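Local coordinates for protein PLP-Dependent L-Arginine Hydroxylase MppP (Streptomyces wadayamensis, PDB 6C9B) that uses pyridoxal 5'-phosphate to oxidise L-arginine, acting as an oxidase rather than an oxygenase, with 4-hydroxy-2-ketoarginine and 2-ketoarginine as products, at residues Q59-S62 and E63-A67; G76-E80 and P81-L85. All blocks are in the same frame, centred on the assembly; numbering follows the deposited sequence.

Contact 1: residues Q59-S62 and E63-A67; sequences QIES and EAHQA
The carbonyl oxygen of E61 is met twice by H65. It accepts the H65 backbone N-H, with H65 N to E61 O at 2.9 Å and a nearly straight N-H...O angle of 171°, and it also lies beneath one face of the H65 imidazole, where the nearest ring atom, CG, is 3.4 Å from E61 O. The side chains of this i/i+4 pair meet again farther out. E61 runs extended, with CG anti to the backbone N (chi1 -174°), and this carries its carboxylate up beside the outer end of the imidazole. E61 OE1 comes 3.3 Å from H65 CE1, with the carboxylate and ring planes turned 58° apart, so the pair is not a flat stack. Both polar ends are hydrogen-bonded to one hydroxyl, S86 OG, which takes E61 OE1 and H65 NE2 together. A carboxylate and an imidazole one helical turn apart suit this place because they can share a single partner.

A64 N bonds I60 O at 2.9 Å, while E63 N reaches Q59 O and Q66 N reaches S62 O, each at 3.0 Å. A64 is buried, and its small methyl fits close against the backbone of the preceding turn. I60 turns its branched side chain the other way, onto L259 and A260 of helix 256-291. E63 lays its methylene chain back along its own helix, with CG 3.1 Å from Q59 O, and its carboxylate is spanned by two arginines: OE1 pairs with R55, and OE2 with R263 of helix 256-291. These are successive turns of a regular alpha-helix, set between helix 256-291 and strand 84-87 in a class-I PLP-dependent aminotransferase fold, away from the active site.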
ATOM      1  N   GLN B  59      20.256  -1.360   6.153  1.00 31.27           N
ATOM      2  CA  GLN B  59      20.773  -2.338   7.098  1.00 27.71           C
ATOM      3  C   GLN B  59      19.633  -2.990   7.861  1.00 27.76           C
ATOM      4  O   GLN B  59      19.601  -4.214   8.034  1.00 27.64           O
ATOM      5  CB  GLN B  59      21.744  -1.665   8.059  1.00 32.46           C
ATOM      6  CG  GLN B  59      22.991  -1.118   7.387  1.00 33.99           C
ATOM      7  CD  GLN B  59      23.940  -0.468   8.368  1.00 46.72           C
ATOM      8  OE1 GLN B  59      23.739  -0.531   9.582  1.00 40.82           O
ATOM      9  NE2 GLN B  59      24.983   0.168   7.846  1.00 46.71           N
ATOM     10  N   ILE B  60      18.658  -2.188   8.286  1.00 24.31           N
ATOM     11  CA  ILE B  60      17.499  -2.748   8.965  1.00 21.14           C
ATOM     12  C   ILE B  60      16.748  -3.673   8.019  1.00 26.07           C
ATOM     13  O   ILE B  60      16.349  -4.786   8.389  1.00 26.12           O
ATOM     14  CB  ILE B  60      16.602  -1.616   9.500  1.00 27.00           C
ATOM     15  CG1 ILE B  60      17.361  -0.793  10.546  1.00 30.64           C
ATOM     16  CG2 ILE B  60      15.327  -2.184  10.131  1.00 25.54           C
ATOM     17  CD1 ILE B  60      16.621   0.475  10.964  1.00 30.50           C
ATOM     18  N   GLU B  61      16.573  -3.242   6.770  1.00 25.50           N
ATOM     19  CA  GLU B  61      15.884  -4.084   5.796  1.00 24.13           C
ATOM     20  C   GLU B  61      16.625  -5.397   5.574  1.00 21.95           C
ATOM     21  O   GLU B  61      16.012  -6.471   5.541  1.00 24.68           O
ATOM     22  CB  GLU B  61      15.737  -3.343   4.478  1.00 23.59           C
ATOM     23  CG  GLU B  61      14.892  -4.120   3.458  1.00 22.66           C
ATOM     24  CD  GLU B  61      14.798  -3.444   2.106  1.00 34.77           C
ATOM     25  OE1 GLU B  61      13.814  -3.720   1.391  1.00 29.36           O
ATOM     26  OE2 GLU B  61      15.708  -2.666   1.735  1.00 28.51           O
ATOM     27  N   SER B  62      17.949  -5.339   5.431  0.58 21.94           N
ATOM     28  CA  SER B  62      18.709  -6.564   5.213  0.58 26.90           C
ATOM     29  C   SER B  62      18.561  -7.522   6.390  0.58 27.13           C
ATOM     30  O   SER B  62      18.480  -8.743   6.199  0.58 25.14           O
ATOM     31  CB  SER B  62      20.184  -6.235   4.975  0.58 32.74           C
ATOM     32  OG  SER B  62      20.390  -5.783   3.649  0.58 40.77           O
ATOM     33  N   GLU B  63      18.535  -6.989   7.614  1.00 26.78           N
ATOM     34  CA  GLU B  63      18.376  -7.848   8.789  1.00 24.15           C
ATOM     35  C   GLU B  63      16.974  -8.436   8.865  1.00 26.87           C
ATOM     36  O   GLU B  63      16.799  -9.588   9.287  1.00 24.61           O
ATOM     37  CB  GLU B  63      18.692  -7.053  10.060  1.00 30.24           C
ATOM     38  CG  GLU B  63      20.111  -6.506  10.077  1.00 27.93           C
ATOM     39  CD  GLU B  63      20.367  -5.476  11.166  1.00 35.44           C
ATOM     40  OE1 GLU B  63      21.546  -5.133  11.352  1.00 35.27           O
ATOM     41  OE2 GLU B  63      19.406  -4.997  11.817  1.00 31.21           O
ATOM     42  N   ALA B  64      15.965  -7.647   8.492  1.00 26.04           N
ATOM     43  CA  ALA B  64      14.589  -8.137   8.487  1.00 20.94           C
ATOM     44  C   ALA B  64      14.427  -9.274   7.483  1.00 22.76           C
ATOM     45  O   ALA B  64      13.869 -10.329   7.806  1.00 22.99           O
ATOM     46  CB  ALA B  64      13.618  -7.006   8.165  1.00 22.68           C
ATOM     47  N   HIS B  65      14.963  -9.094   6.275  1.00 23.22           N
ATOM     48  CA  HIS B  65      14.885 -10.154   5.278  1.00 23.00           C
ATOM     49  C   HIS B  65      15.638 -11.401   5.744  1.00 23.58           C
ATOM     50  O   HIS B  65      15.108 -12.520   5.694  1.00 25.15           O
ATOM     51  CB  HIS B  65      15.443  -9.674   3.937  1.00 20.93           C
ATOM     52  CG  HIS B  65      14.645  -8.586   3.280  1.00 23.27           C
ATOM     53  ND1 HIS B  65      15.096  -7.917   2.158  1.00 23.02           N
ATOM     54  CD2 HIS B  65      13.428  -8.063   3.568  1.00 21.68           C
ATOM     55  CE1 HIS B  65      14.200  -7.011   1.803  1.00 22.41           C
ATOM     56  NE2 HIS B  65      13.185  -7.070   2.648  1.00 21.05           N
ATOM     57  N   GLN B  66      16.880 -11.236   6.207  1.00 23.38           N
ATOM     58  CA  GLN B  66      17.627 -12.407   6.662  1.00 25.43           C
ATOM     59  C   GLN B  66      16.853 -13.157   7.740  1.00 28.46           C
ATOM     60  O   GLN B  66      16.720 -14.384   7.688  1.00 24.56           O
ATOM     61  CB  GLN B  66      19.011 -12.017   7.181  1.00 28.36           C
ATOM     62  CG  GLN B  66      19.747 -13.225   7.777  1.00 41.54           C
ATOM     63  CD  GLN B  66      21.252 -13.139   7.623  1.00 70.77           C
ATOM     64  OE1 GLN B  66      21.861 -13.940   6.910  1.00 84.37           O
ATOM     65  NE2 GLN B  66      21.860 -12.173   8.295  1.00 81.62           N
ATOM     66  N   ALA B  67      16.275 -12.430   8.688  1.00 23.70           N
ATOM     67  CA  ALA B  67      15.577 -13.089   9.781  1.00 24.01           C
ATOM     68  C   ALA B  67      14.364 -13.864   9.284  1.00 24.75           C
ATOM     69  O   ALA B  67      14.132 -14.998   9.725  1.00 26.19           O
ATOM     70  CB  ALA B  67      15.168 -12.067  10.845  1.00 26.33           C
TER

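Contact 2: residues G76-E80 and P81-L85; sequences GYPAE and PGRVL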
ATOM      1  N   GLY B  76      18.417 -19.918   0.350  1.00 27.30           N
ATOM      2  CA  GLY B  76      18.922 -19.476  -0.936  1.00 28.85           C
ATOM      3  C   GLY B  76      18.313 -18.209  -1.502  1.00 29.47           C
ATOM      4  O   GLY B  76      18.567 -17.883  -2.670  1.00 25.80           O
ATOM      5  N   TYR B  77      17.534 -17.459  -0.722  1.00 25.42           N
ATOM      6  CA  TYR B  77      16.980 -16.215  -1.224  1.00 24.73           C
ATOM      7  C   TYR B  77      18.113 -15.294  -1.679  1.00 24.90           C
ATOM      8  O   TYR B  77      19.227 -15.336  -1.135  1.00 28.72           O
ATOM      9  CB  TYR B  77      16.108 -15.524  -0.164  1.00 24.73           C
ATOM     10  CG  TYR B  77      16.866 -14.720   0.862  1.00 20.42           C
ATOM     11  CD1 TYR B  77      17.475 -15.335   1.948  1.00 28.10           C
ATOM     12  CD2 TYR B  77      16.973 -13.336   0.748  1.00 28.87           C
ATOM     13  CE1 TYR B  77      18.185 -14.591   2.891  1.00 28.28           C
ATOM     14  CE2 TYR B  77      17.684 -12.596   1.681  1.00 26.59           C
ATOM     15  CZ  TYR B  77      18.275 -13.224   2.747  1.00 26.49           C
ATOM     16  OH  TYR B  77      18.979 -12.485   3.682  1.00 29.93           O
ATOM     17  N   PRO B  78      17.872 -14.479  -2.702  1.00 24.64           N
ATOM     18  CA  PRO B  78      18.902 -13.543  -3.169  1.00 28.09           C
ATOM     19  C   PRO B  78      19.051 -12.377  -2.215  1.00 33.01           C
ATOM     20  O   PRO B  78      18.140 -11.546  -2.083  1.00 28.41           O
ATOM     21  CB  PRO B  78      18.369 -13.096  -4.527  1.00 26.45           C
ATOM     22  CG  PRO B  78      16.850 -13.160  -4.322  1.00 25.45           C
ATOM     23  CD  PRO B  78      16.618 -14.356  -3.480  1.00 28.85           C
ATOM     24  N   ALA B  79      20.199 -12.307  -1.552  1.00 31.50           N
ATOM     25  CA  ALA B  79      20.440 -11.356  -0.474  1.00 34.75           C
ATOM     26  C   ALA B  79      21.089 -10.063  -0.949  1.00 32.08           C
ATOM     27  O   ALA B  79      21.254  -9.137  -0.156  1.00 34.90           O
ATOM     28  CB  ALA B  79      21.312 -12.016   0.599  1.00 35.80           C
ATOM     29  N   GLU B  80      21.419  -9.964  -2.220  1.00 29.95           N
ATOM     30  CA  GLU B  80      21.998  -8.744  -2.753  1.00 34.66           C
ATOM     31  C   GLU B  80      20.972  -7.615  -2.654  1.00 41.72           C
ATOM     32  O   GLU B  80      19.789  -7.834  -2.930  1.00 33.96           O
ATOM     33  CB  GLU B  80      22.415  -8.959  -4.215  1.00 42.94           C
ATOM     34  CG  GLU B  80      23.404 -10.116  -4.454  1.00 68.50           C
ATOM     35  CD  GLU B  80      22.795 -11.518  -4.279  1.00 75.27           C
ATOM     36  OE1 GLU B  80      21.596 -11.714  -4.593  1.00 50.89           O
ATOM     37  OE2 GLU B  80      23.520 -12.423  -3.809  1.00 77.78           O
ATOM     38  N   PRO B  81      21.373  -6.407  -2.256  1.00 45.38           N
ATOM     39  CA  PRO B  81      20.405  -5.301  -2.199  1.00 50.28           C
ATOM     40  C   PRO B  81      19.693  -5.089  -3.530  1.00 50.67           C
ATOM     41  O   PRO B  81      20.316  -5.065  -4.592  1.00 44.23           O
ATOM     42  CB  PRO B  81      21.274  -4.098  -1.819  1.00 53.93           C
ATOM     43  CG  PRO B  81      22.401  -4.692  -1.053  1.00 54.19           C
ATOM     44  CD  PRO B  81      22.684  -6.009  -1.711  1.00 45.79           C
ATOM     45  N   GLY B  82      18.362  -4.965  -3.469  1.00 38.09           N
ATOM     46  CA  GLY B  82      17.532  -4.716  -4.630  1.00 30.19           C
ATOM     47  C   GLY B  82      16.873  -5.942  -5.227  1.00 34.03           C
ATOM     48  O   GLY B  82      15.986  -5.794  -6.080  1.00 32.74           O
ATOM     49  N   ARG B  83      17.276  -7.144  -4.810  1.00 27.64           N
ATOM     50  CA  ARG B  83      16.652  -8.356  -5.317  1.00 29.42           C
ATOM     51  C   ARG B  83      15.371  -8.690  -4.578  1.00 30.18           C
ATOM     52  O   ARG B  83      14.544  -9.453  -5.101  1.00 26.30           O
ATOM     53  CB  ARG B  83      17.636  -9.521  -5.219  1.00 28.94           C
ATOM     54  CG  ARG B  83      18.796  -9.464  -6.254  1.00 40.68           C
ATOM     55  CD  ARG B  83      18.306  -9.612  -7.701  1.00 32.84           C
ATOM     56  NE  ARG B  83      17.584 -10.867  -7.922  1.00 29.06           N
ATOM     57  CZ  ARG B  83      18.178 -12.051  -7.970  1.00 30.46           C
ATOM     58  NH1 ARG B  83      19.496 -12.152  -7.835  1.00 32.81           N
ATOM     59  NH2 ARG B  83      17.458 -13.133  -8.149  1.00 24.97           N
ATOM     60  N   VAL B  84      15.201  -8.162  -3.369  1.00 24.57           N
ATOM     61  CA  VAL B  84      13.971  -8.313  -2.605  1.00 20.24           C
ATOM     62  C   VAL B  84      13.387  -6.916  -2.461  1.00 24.82           C
ATOM     63  O   VAL B  84      13.972  -6.073  -1.770  1.00 25.45           O
ATOM     64  CB  VAL B  84      14.218  -8.920  -1.217  1.00 19.78           C
ATOM     65  CG1 VAL B  84      12.891  -8.958  -0.384  1.00 24.17           C
ATOM     66  CG2 VAL B  84      14.813 -10.321  -1.310  1.00 20.06           C
ATOM     67  N   LEU B  85      12.225  -6.670  -3.073  1.00 20.57           N
ATOM     68  CA  LEU B  85      11.583  -5.364  -2.991  1.00 18.69           C
ATOM     69  C   LEU B  85      10.543  -5.401  -1.878  1.00 18.45           C
ATOM     70  O   LEU B  85       9.583  -6.178  -1.954  1.00 20.12           O
ATOM     71  CB  LEU B  85      10.927  -4.987  -4.314  1.00 23.15           C
ATOM     72  CG  LEU B  85      11.879  -5.073  -5.506  1.00 24.62           C
ATOM     73  CD1 LEU B  85      11.109  -4.819  -6.807  1.00 27.84           C
ATOM     74  CD2 LEU B  85      12.991  -4.096  -5.350  1.00 28.21           C
TER
HETATM   75  O   HOH W   1      21.911 -10.736  -7.291  1.00 42.52           O
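P78 sets its pyrrolidine ring against R83: P78 CB lies over one face of the guanidinium, 3.6 Å from R83 CZ, and P78 CG also rests 3.8 Å from R83 CB. Bends at chi2 (-65°) and chi3 (-58°) fold the arginine back over the proline, whose rigid apolar ring suits a flat cation. Behind it, V84 CG2 meets the edge of the Y77 ring at CD2, 4.2 Å away, and sits 3.6 Å from P78 O. V84 also packs on F69 of helix 57-71, and P78 and V84 are buried here.

The other side is looser. E80 to R83 form a type II beta turn, closed by R83 N to E80 O at 3.2 Å, with P81 and G82 at its exposed corner. Proline's fixed phi suits the first corner position, and the positive phi of G82 (98°) suits a residue without a side chain, since a CB there would jam against the preceding carbonyl oxygen. E80 OE1 stands 3.9 Å from R83 NH1, a long salt bridge with the oxygen well out of the guanidinium plane. A water in that plane accepts from R83 NH1 at 2.9 Å and gives E80 OE1 a weak bond. R83 NH2 is held by F235 O instead, so the arginine is probably fixed by proline and backbone carbonyl, with E80 contributing mainly electrostatic attraction.

In the fold
From the N terminus the chain first runs through helix 57-71, where contact 1 joins successive turns and closes no loop. Contact 2 then closes the tight turn E80-R83 just before strand 84-87. The two contacts are local and lie in series; neither encloses the other. Their centres are about 10 Å apart, and they touch: H65 CE1 approaches V84 CG1 at 3.2 Å, and Y77 OH comes within 3.3 Å of Q66 CA. Helix 57-71 thereby packs on the edge strand 84-87 of the seven-stranded mixed sheet, which pairs with strand 231-235, while contact 1 reaches helix 256-291. Such a sheet is characteristic of the large domain of fold-type I aminotransferases.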